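Local coordinates for high affinity transport system protein p37 (Mycoplasma hyorhinis, PDB 3EKI) that binds thiamine diphosphate outside the cell membrane as the lipoprotein component of a high-affinity transport system, at residues A[113-127]-A[341-353]. Numbering follows the deposited sequence.
Sequences LSTDNPELDFGINAS and IPYDVGVFRKSVN. With CA (calcium ion), chain D; TPP (thiamine diphosphate), chain B.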
loop_
_atom_site.group_PDB
_atom_site.type_symbol
_atom_site.label_atom_id
_atom_site.label_comp_id
_atom_site.label_asym_id
_atom_site.label_seq_id
_atom_site.Cartn_x
_atom_site.Cartn_y
_atom_site.Cartn_z
ATOM N N LEU A 113 0.605 -20.188 -2.231
ATOM C CA LEU A 113 0.974 -20.487 -0.852
ATOM C C LEU A 113 -0.006 -21.461 -0.212
ATOM O O LEU A 113 0.359 -22.271 0.652
ATOM C CB LEU A 113 1.025 -19.212 -0.021
ATOM C CG LEU A 113 2.215 -18.282 -0.254
ATOM C CD1 LEU A 113 2.013 -16.977 0.512
ATOM C CD2 LEU A 113 3.524 -18.934 0.148
ATOM N N SER A 114 -1.267 -21.376 -0.629
ATOM C CA SER A 114 -2.264 -22.264 -0.038
ATOM C C SER A 114 -2.104 -23.717 -0.465
ATOM O O SER A 114 -2.703 -24.551 0.212
ATOM C CB SER A 114 -3.668 -21.804 -0.456
ATOM O OG SER A 114 -3.928 -20.578 0.193
ATOM N N THR A 115 -1.350 -23.971 -1.526
ATOM C CA THR A 115 -1.142 -25.383 -1.888
ATOM C C THR A 115 -0.140 -26.042 -0.935
ATOM O O THR A 115 -0.149 -27.263 -0.826
ATOM C CB THR A 115 -0.654 -25.558 -3.329
ATOM O OG1 THR A 115 0.678 -25.041 -3.411
ATOM C CG2 THR A 115 -1.505 -24.745 -4.300
ATOM N N ASP A 116 0.687 -25.251 -0.278
ATOM C CA ASP A 116 1.684 -25.680 0.688
ATOM C C ASP A 116 2.737 -26.549 -0.004
ATOM O O ASP A 116 3.100 -27.622 0.473
ATOM C CB ASP A 116 1.065 -26.401 1.881
ATOM C CG ASP A 116 1.837 -26.291 3.177
ATOM O OD1 ASP A 116 2.974 -25.778 3.165
ATOM O OD2 ASP A 116 1.338 -26.695 4.257
ATOM N N ASN A 117 3.232 -26.062 -1.118
ATOM C CA ASN A 117 4.253 -26.689 -1.943
ATOM C C ASN A 117 5.592 -26.061 -1.587
ATOM O O ASN A 117 5.677 -24.824 -1.628
ATOM C CB ASN A 117 3.930 -26.497 -3.421
ATOM C CG ASN A 117 4.851 -27.190 -4.389
ATOM O OD1 ASN A 117 6.071 -27.051 -4.366
ATOM N ND2 ASN A 117 4.287 -27.970 -5.309
ATOM N N PRO A 118 6.608 -26.818 -1.226
ATOM C CA PRO A 118 7.894 -26.212 -0.853
ATOM C C PRO A 118 8.593 -25.397 -1.917
ATOM O O PRO A 118 9.607 -24.742 -1.629
ATOM C CB PRO A 118 8.773 -27.425 -0.492
ATOM C CG PRO A 118 7.797 -28.516 -0.183
ATOM C CD PRO A 118 6.615 -28.291 -1.083
ATOM N N GLU A 119 8.134 -25.343 -3.164
ATOM C CA GLU A 119 8.725 -24.479 -4.166
ATOM C C GLU A 119 8.416 -23.003 -3.910
ATOM O O GLU A 119 9.108 -22.156 -4.483
ATOM C CB GLU A 119 8.264 -24.826 -5.586
ATOM C CG GLU A 119 7.001 -24.148 -6.059
ATOM C CD GLU A 119 6.208 -25.016 -7.016
ATOM O OE1 GLU A 119 6.841 -25.739 -7.823
ATOM O OE2 GLU A 119 4.960 -24.962 -6.944
ATOM N N LEU A 120 7.429 -22.710 -3.068
ATOM C CA LEU A 120 7.091 -21.329 -2.717
ATOM C C LEU A 120 6.685 -21.289 -1.244
ATOM O O LEU A 120 5.652 -21.818 -0.837
ATOM C CB LEU A 120 5.966 -20.758 -3.580
ATOM C CG LEU A 120 5.478 -19.366 -3.161
ATOM C CD1 LEU A 120 6.576 -18.338 -3.367
ATOM C CD2 LEU A 120 4.226 -19.018 -3.946
ATOM N N ASP A 121 7.531 -20.673 -0.437
ATOM C CA ASP A 121 7.400 -20.740 1.014
ATOM C C ASP A 121 6.845 -19.484 1.681
ATOM O O ASP A 121 6.284 -19.575 2.781
ATOM C CB ASP A 121 8.783 -21.040 1.602
ATOM C CG ASP A 121 9.435 -22.279 1.007
ATOM O OD1 ASP A 121 10.411 -22.172 0.244
ATOM O OD2 ASP A 121 8.887 -23.383 1.232
ATOM N N PHE A 122 7.027 -18.322 1.061
ATOM C CA PHE A 122 6.669 -17.085 1.737
ATOM C C PHE A 122 6.465 -15.978 0.717
ATOM O O PHE A 122 7.062 -15.951 -0.352
ATOM C CB PHE A 122 7.782 -16.700 2.701
ATOM C CG PHE A 122 7.745 -15.381 3.420
ATOM C CD1 PHE A 122 7.159 -15.281 4.664
ATOM C CD2 PHE A 122 8.321 -14.260 2.835
ATOM C CE1 PHE A 122 7.135 -14.060 5.327
ATOM C CE2 PHE A 122 8.294 -13.032 3.477
ATOM C CZ PHE A 122 7.712 -12.979 4.726
ATOM N N GLY A 123 5.616 -15.034 1.110
ATOM C CA GLY A 123 5.592 -13.774 0.345
ATOM C C GLY A 123 4.930 -12.681 1.147
ATOM O O GLY A 123 4.422 -12.906 2.243
ATOM N N ILE A 124 4.959 -11.443 0.642
ATOM C CA ILE A 124 4.407 -10.297 1.358
ATOM C C ILE A 124 3.241 -9.712 0.553
ATOM O O ILE A 124 3.435 -9.488 -0.645
ATOM C CB ILE A 124 5.505 -9.263 1.625
ATOM C CG1 ILE A 124 6.656 -9.866 2.429
ATOM C CG2 ILE A 124 4.906 -8.042 2.296
ATOM C CD1 ILE A 124 7.888 -8.996 2.563
ATOM N N ASN A 125 2.101 -9.577 1.221
ATOM C CA ASN A 125 0.832 -9.278 0.589
ATOM C C ASN A 125 0.163 -8.071 1.230
ATOM O O ASN A 125 0.326 -7.827 2.408
ATOM C CB ASN A 125 -0.154 -10.459 0.686
ATOM C CG ASN A 125 -1.158 -10.494 -0.441
ATOM O OD1 ASN A 125 -0.895 -11.045 -1.507
ATOM N ND2 ASN A 125 -2.351 -9.921 -0.284
ATOM N N ALA A 126 -0.627 -7.388 0.398
ATOM C CA ALA A 126 -1.429 -6.299 0.967
ATOM C C ALA A 126 -2.321 -6.855 2.069
ATOM O O ALA A 126 -2.895 -7.940 1.896
ATOM C CB ALA A 126 -2.232 -5.648 -0.141
ATOM N N SER A 127 -2.438 -6.129 3.176
ATOM C CA SER A 127 -3.182 -6.626 4.316
ATOM C C SER A 127 -4.665 -6.853 4.063
ATOM O O SER A 127 -5.265 -7.871 4.430
ATOM C CB SER A 127 -2.999 -5.654 5.493
ATOM O OG SER A 127 -3.651 -4.408 5.250
ATOM N N ILE A 341 -5.437 1.292 7.480
ATOM C CA ILE A 341 -5.339 -0.181 7.610
ATOM C C ILE A 341 -3.878 -0.584 7.630
ATOM O O ILE A 341 -3.003 0.219 7.299
ATOM C CB ILE A 341 -6.070 -0.902 6.473
ATOM C CG1 ILE A 341 -5.502 -0.654 5.083
ATOM C CG2 ILE A 341 -7.560 -0.562 6.538
ATOM C CD1 ILE A 341 -6.106 -1.505 3.981
ATOM N N PRO A 342 -3.524 -1.794 8.047
ATOM C CA PRO A 342 -2.095 -2.113 8.175
ATOM C C PRO A 342 -1.331 -2.173 6.862
ATOM O O PRO A 342 -1.901 -2.451 5.825
ATOM C CB PRO A 342 -2.126 -3.525 8.784
ATOM C CG PRO A 342 -3.457 -3.565 9.496
ATOM C CD PRO A 342 -4.397 -2.896 8.490
ATOM N N TYR A 343 -0.028 -1.899 6.948
ATOM C CA TYR A 343 0.829 -2.092 5.784
ATOM C C TYR A 343 0.923 -3.589 5.481
ATOM O O TYR A 343 0.232 -4.395 6.105
ATOM C CB TYR A 343 2.209 -1.460 5.985
ATOM C CG TYR A 343 2.706 -0.667 4.809
ATOM C CD1 TYR A 343 3.844 -0.976 4.100
ATOM C CD2 TYR A 343 1.992 0.452 4.364
ATOM C CE1 TYR A 343 4.268 -0.224 3.013
ATOM C CE2 TYR A 343 2.410 1.205 3.296
ATOM C CZ TYR A 343 3.553 0.877 2.611
ATOM O OH TYR A 343 3.969 1.635 1.530
ATOM N N ASP A 344 1.750 -3.971 4.520
ATOM C CA ASP A 344 1.730 -5.333 3.990
ATOM C C ASP A 344 2.185 -6.355 5.039
ATOM O O ASP A 344 2.923 -6.043 5.962
ATOM C CB ASP A 344 2.590 -5.401 2.746
ATOM C CG ASP A 344 2.016 -4.715 1.523
ATOM O OD1 ASP A 344 1.032 -3.955 1.694
ATOM O OD2 ASP A 344 2.556 -4.947 0.412
ATOM N N VAL A 345 1.689 -7.559 4.830
ATOM C CA VAL A 345 1.913 -8.677 5.747
ATOM C C VAL A 345 2.619 -9.823 5.047
ATOM O O VAL A 345 2.285 -10.249 3.950
ATOM C CB VAL A 345 0.563 -9.160 6.305
ATOM C CG1 VAL A 345 0.715 -10.460 7.074
ATOM C CG2 VAL A 345 -0.055 -8.069 7.184
ATOM N N GLY A 346 3.626 -10.359 5.712
ATOM C CA GLY A 346 4.348 -11.536 5.242
ATOM C C GLY A 346 3.674 -12.795 5.779
ATOM O O GLY A 346 3.368 -12.925 6.958
ATOM N N VAL A 347 3.451 -13.694 4.837
ATOM C CA VAL A 347 2.684 -14.894 5.065
ATOM C C VAL A 347 3.425 -16.114 4.559
ATOM O O VAL A 347 4.033 -16.110 3.494
ATOM C CB VAL A 347 1.302 -14.703 4.407
ATOM C CG1 VAL A 347 1.403 -14.447 2.914
ATOM C CG2 VAL A 347 0.453 -15.920 4.709
ATOM N N PHE A 348 3.385 -17.184 5.361
ATOM C CA PHE A 348 4.011 -18.451 5.064
ATOM C C PHE A 348 3.034 -19.521 4.601
ATOM O O PHE A 348 1.888 -19.493 5.056
ATOM C CB PHE A 348 4.685 -19.068 6.312
ATOM C CG PHE A 348 5.979 -18.390 6.695
ATOM C CD1 PHE A 348 7.146 -18.728 6.037
ATOM C CD2 PHE A 348 5.984 -17.453 7.713
ATOM C CE1 PHE A 348 8.333 -18.112 6.403
ATOM C CE2 PHE A 348 7.161 -16.811 8.054
ATOM C CZ PHE A 348 8.312 -17.142 7.379
ATOM N N ARG A 349 3.485 -20.421 3.749
ATOM C CA ARG A 349 2.769 -21.691 3.599
ATOM C C ARG A 349 2.774 -22.380 4.969
ATOM O O ARG A 349 3.656 -22.209 5.811
ATOM C CB ARG A 349 3.310 -22.557 2.479
ATOM C CG ARG A 349 4.728 -23.047 2.705
ATOM C CD ARG A 349 5.229 -24.010 1.641
ATOM N NE ARG A 349 6.556 -24.522 1.991
ATOM C CZ ARG A 349 6.869 -25.576 2.710
ATOM N NH1 ARG A 349 5.920 -26.340 3.229
ATOM N NH2 ARG A 349 8.149 -25.877 2.923
ATOM N N LYS A 350 1.712 -23.142 5.231
ATOM C CA LYS A 350 1.393 -23.589 6.568
ATOM C C LYS A 350 2.439 -24.533 7.158
ATOM O O LYS A 350 2.660 -24.496 8.372
ATOM C CB LYS A 350 0.031 -24.296 6.562
ATOM C CG LYS A 350 -0.726 -24.212 7.881
ATOM C CD LYS A 350 -1.982 -25.071 7.757
ATOM C CE LYS A 350 -3.080 -24.632 8.701
ATOM N NZ LYS A 350 -4.413 -24.747 8.043
ATOM N N SER A 351 3.038 -25.355 6.310
ATOM C CA SER A 351 3.929 -26.393 6.838
ATOM C C SER A 351 5.372 -25.980 7.014
ATOM O O SER A 351 6.210 -26.816 7.377
ATOM C CB SER A 351 3.843 -27.657 5.949
ATOM O OG SER A 351 2.524 -28.199 6.041
ATOM N N VAL A 352 5.753 -24.714 6.825
ATOM C CA VAL A 352 7.112 -24.329 7.192
ATOM C C VAL A 352 7.268 -24.401 8.694
ATOM O O VAL A 352 6.424 -23.904 9.456
ATOM C CB VAL A 352 7.452 -22.890 6.734
ATOM C CG1 VAL A 352 8.773 -22.472 7.361
ATOM C CG2 VAL A 352 7.458 -22.808 5.229
ATOM N N ASN A 353 8.322 -25.038 9.202
ATOM C CA ASN A 353 8.528 -25.170 10.638
ATOM C C ASN A 353 8.432 -23.848 11.386
ATOM O O ASN A 353 9.000 -22.852 10.915
ATOM C CB ASN A 353 9.912 -25.773 10.873
ATOM C CG ASN A 353 10.291 -25.892 12.330
ATOM O OD1 ASN A 353 10.883 -24.995 12.918
ATOM N ND2 ASN A 353 9.920 -27.038 12.892
HETATM CA CA CA D . 11.140 -24.315 0.016
HETATM N "N1'" TPP B . 6.479 3.471 -1.307
HETATM C "C2'" TPP B . 7.283 3.070 -2.323
HETATM C CM2 TPP B . 8.758 3.483 -2.299
HETATM N "N3'" TPP B . 6.799 2.315 -3.325
HETATM C "C4'" TPP B . 5.515 1.872 -3.264
HETATM N "N4'" TPP B . 5.082 1.053 -4.225
HETATM C "C5'" TPP B . 4.650 2.322 -2.256
HETATM C "C6'" TPP B . 5.189 3.147 -1.277
HETATM C "C7'" TPP B . 3.162 1.961 -2.144
HETATM N N3 TPP B . 2.849 0.737 -1.386
HETATM C C2 TPP B . 3.639 -0.333 -1.302
HETATM S S1 TPP B . 2.885 -1.533 -0.277
HETATM C C5 TPP B . 1.480 -0.528 -0.019
HETATM C C4 TPP B . 1.621 0.601 -0.803
HETATM C CM4 TPP B . 0.674 1.813 -0.659
HETATM C C6 TPP B . 0.244 -0.958 0.780
HETATM C C7 TPP B . -0.604 -1.942 -0.031
HETATM O O7 TPP B . -1.111 -1.269 -1.202
HETATM P PA TPP B . -1.579 -1.994 -2.537
HETATM O O1A TPP B . -1.715 -0.969 -3.602
HETATM O O2A TPP B . -0.653 -3.130 -2.869
HETATM O O3A TPP B . -2.942 -2.725 -2.228
HETATM P PB TPP B . -4.414 -2.090 -2.330
HETATM O O1B TPP B . -4.553 -0.962 -1.355
HETATM O O2B TPP B . -5.362 -3.303 -1.973
HETATM O O3B TPP B . -4.722 -1.687 -3.835
HETATM O O HOH W 1 -0.373 -23.318 3.043
HETATM O O HOH W 2 -1.310 -3.517 3.145
HETATM O O HOH W 3 12.657 -23.457 -1.932
HETATM O O HOH W 4 12.304 -26.436 -0.735
#
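Strands 122-125 and 345-349 pair antiparallel in a periplasmic-binding-protein-type fold, and the ladder runs from a calcium site to the thiamine diphosphate pocket. Gly123 pairs with Val347 and Asn125 with Val345, each through two backbone hydrogen bonds.

Charged groups hold the calcium end. With chi1 at 65° and the next two torsions trans, Arg349 reaches out straight and puts its guanidinium between two carboxylates. Arg349 NE donates to the anti lone pair of Asp121 OD2 at 2.7 Å, exactly in the guanidinium plane. Arg349 NH1 forms a salt bridge with Asp116 OD1 at 3.0 Å. Asp121 OD2 also binds calcium, as do Pro118 O, Asp43 and Ser45. Arg349 NH2 hydrogen-bonds Asp43, so Arg349 probably steadies two calcium ligands from the second shell. Pro118 CA lies over one guanidinium face and Val352 CG2 over the other. Asp116 OD1 also accepts from Ser351 N, while Ser351 OG donates to Asp116 OD2 at 2.6 Å from above the carboxylate plane.

Apolar packing fills the middle. Phe122 turns its edge to the face of Phe348, with CD1 of Phe122 over the ring centre. The planes stand at 53°. Phe122 CZ reaches on to Gly346 CA, 3.7 Å away. On the other face of the sheet, Leu113 CD1 touches Val347 CG1 at 3.5 Å.

At the ligand end, one face of the Tyr343 ring lies against C6 of thiamine diphosphate, near the ring's rim. Asp344 OD2 is hydrogen-bonded to Tyr381 OH. One water links Ser127 N, Asp344 OD1 and Pro342 O, and Ser127 OG donates directly to Pro342 O at 2.7 Å.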